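Local coordinates for nisin leader peptide-processing serine protease NisP (Lactococcus lactis subsp. lactis, PDB 4MZD), which processes the nisin precursor as its leader peptidase, probably acting as a serine endopeptidase, this chain holding the subtilisin-like catalytic part of a longer, cell-wall-anchored protein, at residues 194-205 and 234-245; 300-311 and 350-359. One frame throughout, in Å; residues are numbered along the deposited sequence. Where two conformers were deposited one is given.

Interaction 1 (194-205 and 234-245); sequences ADDGNKVINISA and YATAKGSIVVAA
S240 OG is gripped twice: it donates to N198 O (2.7 Å) and accepts from a water that also donates to A194 O and takes a bond from K199 NZ. The serine stands where a beta-alpha-beta crossover of the subtilisin fold returns to the sheet, helix 222-238 linking strand 200-210 to its parallel neighbour 241-245. Two helices end here in the same way, each in a Schellman motif, with G197 and G239 turning the chain at positive phi. K199 reaches over the second of these ends; its chain bends at chi2 (-51°) and then runs extended, carrying NZ to a weak hydrogen bond with K238 O (3.0 Å), where the charge would be favoured by the carbonyl end of the helix.

The helices themselves are joined at the outer side by D195. Its OD1 accepts from Y234 OH at only 2.5 Å, through the lone pair on the side of OD2, and the carboxylate and ring planes stand nearly perpendicular. K238, whose CG lies over one face of the Y234 ring near its rim, bends twice and brings NZ into a long salt bridge with the same oxygen; a water spans from this NZ to D195 O. Deeper in, A194 CB and A235 CB touch at 4.1 Å.

From K199 onward the strands zip together by a ladder of five backbone bonds, from I241 N to K199 O through to A245 N to I203 O. V200 and V243 pack through CG1 and CG2 (4.0 Å) on the face that carries N202, whose amide OD1 is held by S360. On the other face, I201 CD1 runs back to S240 CB (3.8 Å), and I203 CD1 lies against V242 CG1 at 3.6 Å.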
loop_
_atom_site.group_PDB
_atom_site.type_symbol
_atom_site.label_atom_id
_atom_site.label_comp_id
_atom_site.label_asym_id
_atom_site.label_seq_id
_atom_site.Cartn_x
_atom_site.Cartn_y
_atom_site.Cartn_z
ATOM N N ALA A 194 10.280 3.490 -11.397
ATOM C CA ALA A 194 11.006 2.460 -12.133
ATOM C C ALA A 194 12.261 3.039 -12.781
ATOM O O ALA A 194 13.334 2.427 -12.740
ATOM C CB ALA A 194 10.108 1.822 -13.176
ATOM N N ASP A 195 12.136 4.225 -13.367
ATOM C CA ASP A 195 13.287 4.885 -13.982
ATOM C C ASP A 195 14.392 5.194 -12.975
ATOM O O ASP A 195 15.566 5.187 -13.325
ATOM C CB ASP A 195 12.857 6.157 -14.711
ATOM C CG ASP A 195 12.174 5.861 -16.037
ATOM O OD1 ASP A 195 12.437 4.784 -16.604
ATOM O OD2 ASP A 195 11.373 6.699 -16.504
ATOM N N ASP A 196 14.008 5.459 -11.730
ATOM C CA ASP A 196 14.968 5.756 -10.674
ATOM C C ASP A 196 15.588 4.493 -10.068
ATOM O O ASP A 196 16.396 4.580 -9.144
ATOM C CB ASP A 196 14.324 6.587 -9.566
ATOM C CG ASP A 196 13.992 8.008 -9.990
ATOM O OD1 ASP A 196 14.479 8.474 -11.047
ATOM O OD2 ASP A 196 13.243 8.664 -9.231
ATOM N N GLY A 197 15.193 3.323 -10.566
ATOM C CA GLY A 197 15.826 2.078 -10.168
ATOM C C GLY A 197 15.261 1.400 -8.932
ATOM O O GLY A 197 15.898 0.503 -8.381
ATOM N N ASN A 198 14.075 1.809 -8.493
ATOM C CA ASN A 198 13.424 1.145 -7.372
ATOM C C ASN A 198 12.876 -0.194 -7.821
ATOM O O ASN A 198 11.908 -0.243 -8.579
ATOM C CB ASN A 198 12.260 1.982 -6.851
ATOM C CG ASN A 198 12.708 3.305 -6.295
ATOM O OD1 ASN A 198 13.246 3.376 -5.189
ATOM N ND2 ASN A 198 12.502 4.366 -7.062
ATOM N N LYS A 199 13.450 -1.288 -7.340
ATOM C CA LYS A 199 13.001 -2.588 -7.820
ATOM C C LYS A 199 11.682 -3.045 -7.195
ATOM O O LYS A 199 11.049 -3.968 -7.714
ATOM C CB LYS A 199 14.097 -3.635 -7.669
ATOM C CG LYS A 199 15.338 -3.316 -8.514
ATOM C CD LYS A 199 15.002 -3.016 -9.985
ATOM C CE LYS A 199 16.217 -2.478 -10.750
ATOM N NZ LYS A 199 15.910 -2.119 -12.175
ATOM N N VAL A 200 11.270 -2.396 -6.106
ATOM C CA VAL A 200 9.960 -2.609 -5.507
ATOM C C VAL A 200 9.273 -1.253 -5.397
ATOM O O VAL A 200 9.885 -0.277 -4.965
ATOM C CB VAL A 200 10.066 -3.273 -4.114
ATOM C CG1 VAL A 200 8.682 -3.490 -3.517
ATOM C CG2 VAL A 200 10.851 -4.588 -4.201
ATOM N N ILE A 201 8.011 -1.200 -5.824
ATOM C CA ILE A 201 7.226 0.029 -5.848
ATOM C C ILE A 201 5.941 -0.217 -5.059
ATOM O O ILE A 201 5.181 -1.135 -5.368
ATOM C CB ILE A 201 6.903 0.431 -7.310
ATOM C CG1 ILE A 201 8.198 0.711 -8.087
ATOM C CG2 ILE A 201 5.983 1.631 -7.357
ATOM C CD1 ILE A 201 8.010 0.885 -9.585
ATOM N N ASN A 202 5.719 0.600 -4.029
ATOM C CA ASN A 202 4.594 0.447 -3.111
ATOM C C ASN A 202 3.495 1.446 -3.425
ATOM O O ASN A 202 3.750 2.656 -3.432
ATOM C CB ASN A 202 5.086 0.671 -1.672
ATOM C CG ASN A 202 4.016 0.384 -0.627
ATOM O OD1 ASN A 202 3.955 -0.717 -0.086
ATOM N ND2 ASN A 202 3.157 1.360 -0.357
ATOM N N ILE A 203 2.283 0.947 -3.667
ATOM C CA ILE A 203 1.134 1.808 -3.943
ATOM C C ILE A 203 -0.010 1.498 -2.964
ATOM O O ILE A 203 -0.842 0.609 -3.189
ATOM C CB ILE A 203 0.641 1.680 -5.401
ATOM C CG1 ILE A 203 1.814 1.794 -6.381
ATOM C CG2 ILE A 203 -0.424 2.735 -5.686
ATOM C CD1 ILE A 203 1.382 1.771 -7.820
ATOM N N SER A 204 -0.054 2.249 -1.866
ATOM C CA SER A 204 -1.077 2.082 -0.834
ATOM C C SER A 204 -2.300 2.969 -1.099
ATOM O O SER A 204 -2.777 3.682 -0.213
ATOM C CB SER A 204 -0.480 2.384 0.542
ATOM O OG SER A 204 0.406 1.346 0.935
ATOM N N ALA A 205 -2.809 2.890 -2.324
ATOM C CA ALA A 205 -3.879 3.757 -2.814
ATOM C C ALA A 205 -4.486 3.079 -4.027
ATOM O O ALA A 205 -3.845 2.232 -4.640
ATOM C CB ALA A 205 -3.314 5.108 -3.216
ATOM N N TYR A 234 5.582 -1.008 -18.253
ATOM C CA TYR A 234 6.859 -0.319 -18.312
ATOM C C TYR A 234 7.712 -0.648 -17.091
ATOM O O TYR A 234 8.898 -0.948 -17.210
ATOM C CB TYR A 234 6.648 1.185 -18.420
ATOM C CG TYR A 234 7.941 1.941 -18.514
ATOM C CD1 TYR A 234 8.676 1.939 -19.693
ATOM C CD2 TYR A 234 8.443 2.644 -17.421
ATOM C CE1 TYR A 234 9.865 2.615 -19.788
ATOM C CE2 TYR A 234 9.638 3.335 -17.512
ATOM C CZ TYR A 234 10.345 3.315 -18.705
ATOM O OH TYR A 234 11.540 3.984 -18.838
ATOM N N ALA A 235 7.104 -0.597 -15.912
ATOM C CA ALA A 235 7.826 -0.926 -14.689
ATOM C C ALA A 235 8.383 -2.342 -14.779
ATOM O O ALA A 235 9.535 -2.588 -14.435
ATOM C CB ALA A 235 6.909 -0.776 -13.480
ATOM N N THR A 236 7.565 -3.273 -15.253
ATOM C CA THR A 236 8.016 -4.640 -15.454
ATOM C C THR A 236 9.197 -4.715 -16.421
ATOM O O THR A 236 10.181 -5.407 -16.152
ATOM C CB THR A 236 6.868 -5.507 -15.972
ATOM O OG1 THR A 236 5.828 -5.520 -14.988
ATOM C CG2 THR A 236 7.335 -6.924 -16.230
ATOM N N ALA A 237 9.106 -3.999 -17.541
ATOM C CA ALA A 237 10.184 -3.982 -18.531
ATOM C C ALA A 237 11.491 -3.485 -17.913
ATOM O O ALA A 237 12.573 -3.907 -18.313
ATOM C CB ALA A 237 9.796 -3.117 -19.723
ATOM N N LYS A 238 11.384 -2.586 -16.939
ATOM C CA LYS A 238 12.549 -2.022 -16.263
ATOM C C LYS A 238 13.064 -2.920 -15.141
ATOM O O LYS A 238 14.131 -2.671 -14.584
ATOM C CB LYS A 238 12.218 -0.638 -15.695
ATOM C CG LYS A 238 11.885 0.413 -16.745
ATOM C CD LYS A 238 13.133 0.946 -17.433
ATOM C CE LYS A 238 13.971 1.787 -16.485
ATOM N NZ LYS A 238 15.121 2.441 -17.176
ATOM N N GLY A 239 12.302 -3.953 -14.806
ATOM C CA GLY A 239 12.698 -4.896 -13.779
ATOM C C GLY A 239 12.123 -4.631 -12.399
ATOM O O GLY A 239 12.585 -5.221 -11.424
ATOM N N SER A 240 11.115 -3.761 -12.318
ATOM C CA SER A 240 10.469 -3.432 -11.050
ATOM C C SER A 240 9.198 -4.242 -10.845
ATOM O O SER A 240 8.549 -4.651 -11.809
ATOM C CB SER A 240 10.122 -1.943 -10.995
ATOM O OG SER A 240 11.281 -1.142 -11.049
ATOM N N ILE A 241 8.842 -4.463 -9.582
ATOM C CA ILE A 241 7.564 -5.053 -9.234
ATOM C C ILE A 241 6.745 -4.023 -8.474
ATOM O O ILE A 241 7.285 -3.228 -7.708
ATOM C CB ILE A 241 7.735 -6.342 -8.401
ATOM C CG1 ILE A 241 6.432 -7.146 -8.391
ATOM C CG2 ILE A 241 8.223 -6.021 -6.989
ATOM C CD1 ILE A 241 6.605 -8.593 -7.995
ATOM N N VAL A 242 5.438 -4.051 -8.704
ATOM C CA VAL A 242 4.502 -3.155 -8.045
ATOM C C VAL A 242 3.677 -3.953 -7.044
ATOM O O VAL A 242 3.192 -5.043 -7.358
ATOM C CB VAL A 242 3.593 -2.474 -9.082
ATOM C CG1 VAL A 242 2.520 -1.642 -8.400
ATOM C CG2 VAL A 242 4.428 -1.629 -10.041
ATOM N N VAL A 243 3.544 -3.395 -5.844
ATOM C CA VAL A 243 2.806 -3.988 -4.734
ATOM C C VAL A 243 1.725 -2.982 -4.361
ATOM O O VAL A 243 2.031 -1.827 -4.073
ATOM C CB VAL A 243 3.751 -4.226 -3.534
ATOM C CG1 VAL A 243 3.046 -4.959 -2.408
ATOM C CG2 VAL A 243 5.006 -4.982 -3.974
ATOM N N ALA A 244 0.463 -3.404 -4.392
ATOM C CA ALA A 244 -0.649 -2.465 -4.285
ATOM C C ALA A 244 -1.717 -2.947 -3.315
ATOM O O ALA A 244 -2.040 -4.142 -3.261
ATOM C CB ALA A 244 -1.266 -2.231 -5.662
ATOM N N ALA A 245 -2.296 -1.999 -2.586
ATOM C CA ALA A 245 -3.330 -2.313 -1.604
ATOM C C ALA A 245 -4.691 -2.613 -2.215
ATOM O O ALA A 245 -5.217 -1.808 -2.986
ATOM C CB ALA A 245 -3.499 -1.147 -0.673
HETATM O O HOH W 1 13.737 -0.283 -12.030
HETATM O O HOH W 2 16.248 4.488 -16.037
HETATM O O HOH W 3 11.754 -6.489 -9.018
HETATM O O HOH W 4 -4.215 -0.443 -5.109
#

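Interaction 2 (300-311 and 350-359); sequences FSNIGADAIYAP and YGNSFATPKV
N352 ND2 donates to S301 OG (2.9 Å, 157°), with the hydroxyl oxygen close to the amide plane, and so ties the loop before strand 308-311 to the turn that carries S353, a predicted charge-relay residue. The run G351 to P357 resembles the Gly-Thr-Ser-x-Ala-x-Pro segment around the serine of subtilases, with N352 in the place of the usual threonine. The other direct polar bond comes from K358, which bends at its last torsion to bring NZ to P311 O (3.0 Å), approaching from somewhat outside the carbonyl plane.

The rest of the contact is largely apolar. F300 lies alongside G351 and N352, its CE1 edge meeting N352 OD1 at 3.6 Å, while its ring and that of Y350 meet obliquely, centroids 5.5 Å apart and planes at 46°. Further along, A310 CB rests on A355 CB (3.9 Å), and the CG2 methyls of I308 and V359 meet at 4.1 Å.

A second shell fixes these groups. S301 OG itself donates to N302 O and accepts from G290 N, and N352 ND2 has a further acceptor in L246 O. N352 O is bound from opposite faces of its plane by T356 OG1 (2.8 Å) and T356 N, which holds the turn to the start of helix 356-370. K358 NZ, although buried, also bonds to F354 O and Q154 and forms a salt bridge with D74, whose carboxylate would balance its charge.

Helix 356-370 thus lies against strand 308-311 through A310 and V359, while V359 and T356 also touch strand 241-245, and helix 73-79 packs on P311.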
loop_
_atom_site.group_PDB
_atom_site.type_symbol
_atom_site.label_atom_id
_atom_site.label_comp_id
_atom_site.label_asym_id
_atom_site.label_seq_id
_atom_site.Cartn_x
_atom_site.Cartn_y
_atom_site.Cartn_z
ATOM N N PHE A 300 -12.801 -4.680 7.320
ATOM C CA PHE A 300 -12.873 -3.704 6.233
ATOM C C PHE A 300 -12.233 -4.169 4.921
ATOM O O PHE A 300 -12.432 -3.532 3.890
ATOM C CB PHE A 300 -12.217 -2.379 6.641
ATOM C CG PHE A 300 -10.816 -2.538 7.165
ATOM C CD1 PHE A 300 -9.755 -2.800 6.307
ATOM C CD2 PHE A 300 -10.557 -2.437 8.527
ATOM C CE1 PHE A 300 -8.471 -2.965 6.791
ATOM C CE2 PHE A 300 -9.272 -2.599 9.017
ATOM C CZ PHE A 300 -8.235 -2.872 8.155
ATOM N N SER A 301 -11.426 -5.226 4.945
ATOM C CA SER A 301 -10.613 -5.536 3.771
ATOM C C SER A 301 -11.413 -6.133 2.624
ATOM O O SER A 301 -12.260 -7.009 2.824
ATOM C CB SER A 301 -9.481 -6.494 4.127
ATOM O OG SER A 301 -8.648 -6.721 2.997
ATOM N N ASN A 302 -11.127 -5.675 1.413
ATOM C CA ASN A 302 -11.573 -6.410 0.250
ATOM C C ASN A 302 -10.908 -7.783 0.251
ATOM O O ASN A 302 -9.883 -8.008 0.911
ATOM C CB ASN A 302 -11.214 -5.664 -1.028
ATOM C CG ASN A 302 -12.076 -4.437 -1.269
ATOM O OD1 ASN A 302 -12.933 -4.072 -0.459
ATOM N ND2 ASN A 302 -11.858 -3.797 -2.407
ATOM N N ILE A 303 -11.500 -8.697 -0.503
ATOM C CA ILE A 303 -11.034 -10.069 -0.562
ATOM C C ILE A 303 -10.699 -10.417 -2.003
ATOM O O ILE A 303 -11.515 -10.204 -2.902
ATOM C CB ILE A 303 -12.110 -11.054 -0.034
ATOM C CG1 ILE A 303 -12.595 -10.650 1.365
ATOM C CG2 ILE A 303 -11.594 -12.489 -0.057
ATOM C CD1 ILE A 303 -13.840 -9.782 1.359
ATOM N N GLY A 304 -9.496 -10.936 -2.218
ATOM C CA GLY A 304 -9.081 -11.403 -3.530
ATOM C C GLY A 304 -8.443 -12.775 -3.424
ATOM O O GLY A 304 -7.586 -12.996 -2.570
ATOM N N ALA A 305 -8.855 -13.699 -4.286
ATOM C CA ALA A 305 -8.346 -15.065 -4.227
ATOM C C ALA A 305 -6.846 -15.135 -4.502
ATOM O O ALA A 305 -6.156 -16.022 -3.996
ATOM C CB ALA A 305 -9.106 -15.961 -5.200
ATOM N N ASP A 306 -6.353 -14.193 -5.301
ATOM C CA ASP A 306 -4.958 -14.196 -5.724
ATOM C C ASP A 306 -4.115 -13.183 -4.949
ATOM O O ASP A 306 -3.021 -12.816 -5.380
ATOM C CB ASP A 306 -4.857 -13.910 -7.225
ATOM C CG ASP A 306 -5.756 -14.805 -8.053
ATOM O OD1 ASP A 306 -5.916 -15.990 -7.692
ATOM O OD2 ASP A 306 -6.307 -14.324 -9.065
ATOM N N ALA A 307 -4.625 -12.735 -3.806
ATOM C CA ALA A 307 -3.899 -11.780 -2.982
ATOM C C ALA A 307 -3.047 -12.451 -1.910
ATOM O O ALA A 307 -3.199 -13.637 -1.611
ATOM C CB ALA A 307 -4.869 -10.809 -2.349
ATOM N N ILE A 308 -2.142 -11.669 -1.345
ATOM C CA ILE A 308 -1.479 -12.015 -0.100
ATOM C C ILE A 308 -2.013 -11.063 0.961
ATOM O O ILE A 308 -2.416 -9.940 0.642
ATOM C CB ILE A 308 0.053 -11.917 -0.224
ATOM C CG1 ILE A 308 0.736 -12.422 1.049
ATOM C CG2 ILE A 308 0.486 -10.494 -0.555
ATOM C CD1 ILE A 308 2.242 -12.534 0.918
ATOM N N TYR A 309 -2.034 -11.510 2.212
ATOM C CA TYR A 309 -2.584 -10.708 3.298
ATOM C C TYR A 309 -1.529 -10.437 4.359
ATOM O O TYR A 309 -0.655 -11.269 4.608
ATOM C CB TYR A 309 -3.800 -11.408 3.916
ATOM C CG TYR A 309 -4.940 -11.551 2.933
ATOM C CD1 TYR A 309 -5.980 -10.629 2.903
ATOM C CD2 TYR A 309 -4.958 -12.591 2.010
ATOM C CE1 TYR A 309 -7.009 -10.747 1.991
ATOM C CE2 TYR A 309 -5.980 -12.712 1.092
ATOM C CZ TYR A 309 -6.998 -11.784 1.083
ATOM O OH TYR A 309 -8.028 -11.890 0.176
ATOM N N ALA A 310 -1.600 -9.264 4.972
ATOM C CA ALA A 310 -0.696 -8.933 6.065
ATOM C C ALA A 310 -1.441 -8.046 7.060
ATOM O O ALA A 310 -2.518 -7.530 6.758
ATOM C CB ALA A 310 0.559 -8.252 5.535
ATOM N N PRO A 311 -0.888 -7.875 8.269
ATOM C CA PRO A 311 -1.662 -7.157 9.292
ATOM C C PRO A 311 -2.022 -5.714 8.932
ATOM O O PRO A 311 -1.142 -4.893 8.652
ATOM C CB PRO A 311 -0.753 -7.224 10.524
ATOM C CG PRO A 311 -0.016 -8.517 10.336
ATOM C CD PRO A 311 0.278 -8.560 8.853
ATOM N N TYR A 350 -5.195 2.142 10.712
ATOM C CA TYR A 350 -5.656 0.853 10.201
ATOM C C TYR A 350 -5.860 0.974 8.703
ATOM O O TYR A 350 -6.031 2.076 8.184
ATOM C CB TYR A 350 -6.968 0.416 10.872
ATOM C CG TYR A 350 -8.133 1.303 10.513
ATOM C CD1 TYR A 350 -8.914 1.037 9.389
ATOM C CD2 TYR A 350 -8.438 2.427 11.266
ATOM C CE1 TYR A 350 -9.962 1.857 9.034
ATOM C CE2 TYR A 350 -9.494 3.254 10.917
ATOM C CZ TYR A 350 -10.247 2.955 9.801
ATOM O OH TYR A 350 -11.299 3.764 9.449
ATOM N N GLY A 351 -5.856 -0.160 8.016
ATOM C CA GLY A 351 -6.185 -0.184 6.604
ATOM C C GLY A 351 -5.170 -0.959 5.790
ATOM O O GLY A 351 -4.014 -1.144 6.203
ATOM N N ASN A 352 -5.589 -1.401 4.609
ATOM C CA ASN A 352 -4.704 -2.200 3.774
ATOM C C ASN A 352 -3.471 -1.437 3.308
ATOM O O ASN A 352 -2.479 -2.044 2.901
ATOM C CB ASN A 352 -5.468 -2.773 2.588
ATOM C CG ASN A 352 -6.451 -3.844 3.012
ATOM O OD1 ASN A 352 -6.406 -4.321 4.151
ATOM N ND2 ASN A 352 -7.335 -4.235 2.104
ATOM N N SER A 353 -3.526 -0.111 3.370
ATOM C CA SER A 353 -2.332 0.690 3.109
ATOM C C SER A 353 -1.165 0.371 4.034
ATOM O O SER A 353 -0.044 0.757 3.722
ATOM C CB SER A 353 -2.634 2.172 3.226
ATOM O OG SER A 353 -3.113 2.478 4.512
ATOM N N PHE A 354 -1.425 -0.290 5.160
ATOM C CA PHE A 354 -0.385 -0.605 6.129
ATOM C C PHE A 354 0.026 -2.070 6.108
ATOM O O PHE A 354 1.045 -2.435 6.699
ATOM C CB PHE A 354 -0.802 -0.112 7.511
ATOM C CG PHE A 354 -1.183 1.325 7.494
ATOM C CD1 PHE A 354 -0.225 2.293 7.206
ATOM C CD2 PHE A 354 -2.497 1.720 7.660
ATOM C CE1 PHE A 354 -0.571 3.620 7.117
ATOM C CE2 PHE A 354 -2.847 3.062 7.582
ATOM C CZ PHE A 354 -1.875 4.012 7.311
ATOM N N ALA A 355 -0.759 -2.896 5.412
ATOM C CA ALA A 355 -0.370 -4.268 5.089
ATOM C C ALA A 355 0.580 -4.272 3.892
ATOM O O ALA A 355 1.592 -4.970 3.878
ATOM C CB ALA A 355 -1.610 -5.101 4.785
ATOM N N THR A 356 0.234 -3.473 2.886
ATOM C CA THR A 356 0.985 -3.365 1.642
ATOM C C THR A 356 2.490 -3.111 1.842
ATOM O O THR A 356 3.310 -3.840 1.295
ATOM C CB THR A 356 0.298 -2.322 0.734
ATOM O OG1 THR A 356 -1.059 -2.730 0.531
ATOM C CG2 THR A 356 0.965 -2.223 -0.619
ATOM N N PRO A 357 2.867 -2.109 2.658
ATOM C CA PRO A 357 4.298 -1.840 2.858
ATOM C C PRO A 357 5.036 -2.960 3.578
ATOM O O PRO A 357 6.256 -3.078 3.410
ATOM C CB PRO A 357 4.305 -0.557 3.706
ATOM C CG PRO A 357 2.929 -0.488 4.310
ATOM C CD PRO A 357 2.043 -1.035 3.231
ATOM N N LYS A 358 4.338 -3.747 4.390
ATOM C CA LYS A 358 4.984 -4.896 5.013
ATOM C C LYS A 358 5.437 -5.866 3.924
ATOM O O LYS A 358 6.547 -6.391 3.955
ATOM C CB LYS A 358 4.047 -5.597 5.997
ATOM C CG LYS A 358 3.658 -4.762 7.207
ATOM C CD LYS A 358 2.813 -5.610 8.161
ATOM C CE LYS A 358 2.579 -4.976 9.525
ATOM N NZ LYS A 358 1.565 -3.890 9.522
ATOM N N VAL A 359 4.569 -6.097 2.942
ATOM C CA VAL A 359 4.915 -6.946 1.818
ATOM C C VAL A 359 6.013 -6.304 0.960
ATOM O O VAL A 359 6.969 -6.977 0.564
ATOM C CB VAL A 359 3.660 -7.285 0.990
ATOM C CG1 VAL A 359 4.031 -8.110 -0.235
ATOM C CG2 VAL A 359 2.657 -8.039 1.863
#

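Overall arrangement
Interactions 1 and 2, with centres about 17 Å apart, meet at the active site. The bridge is a probable hydrogen bond of 2.9 Å from S204 OG to S353 O; alongside it, N202 OD1 packs on P357 CA (3.2 Å) and A245 CA on T356 OG1 (3.1 Å). The S204 side chain approaches that of D100 to about 4 Å at the nearest atoms, and F354 approaches H147 equally closely; D100, H147 and S353 are the predicted charge-relay triad, and their arrangement is consistent with that. The chain's own last residue, R488, pairs with the S204 backbone and accepts from S353 OG, consistent with the C-terminal autocleavage of NisP.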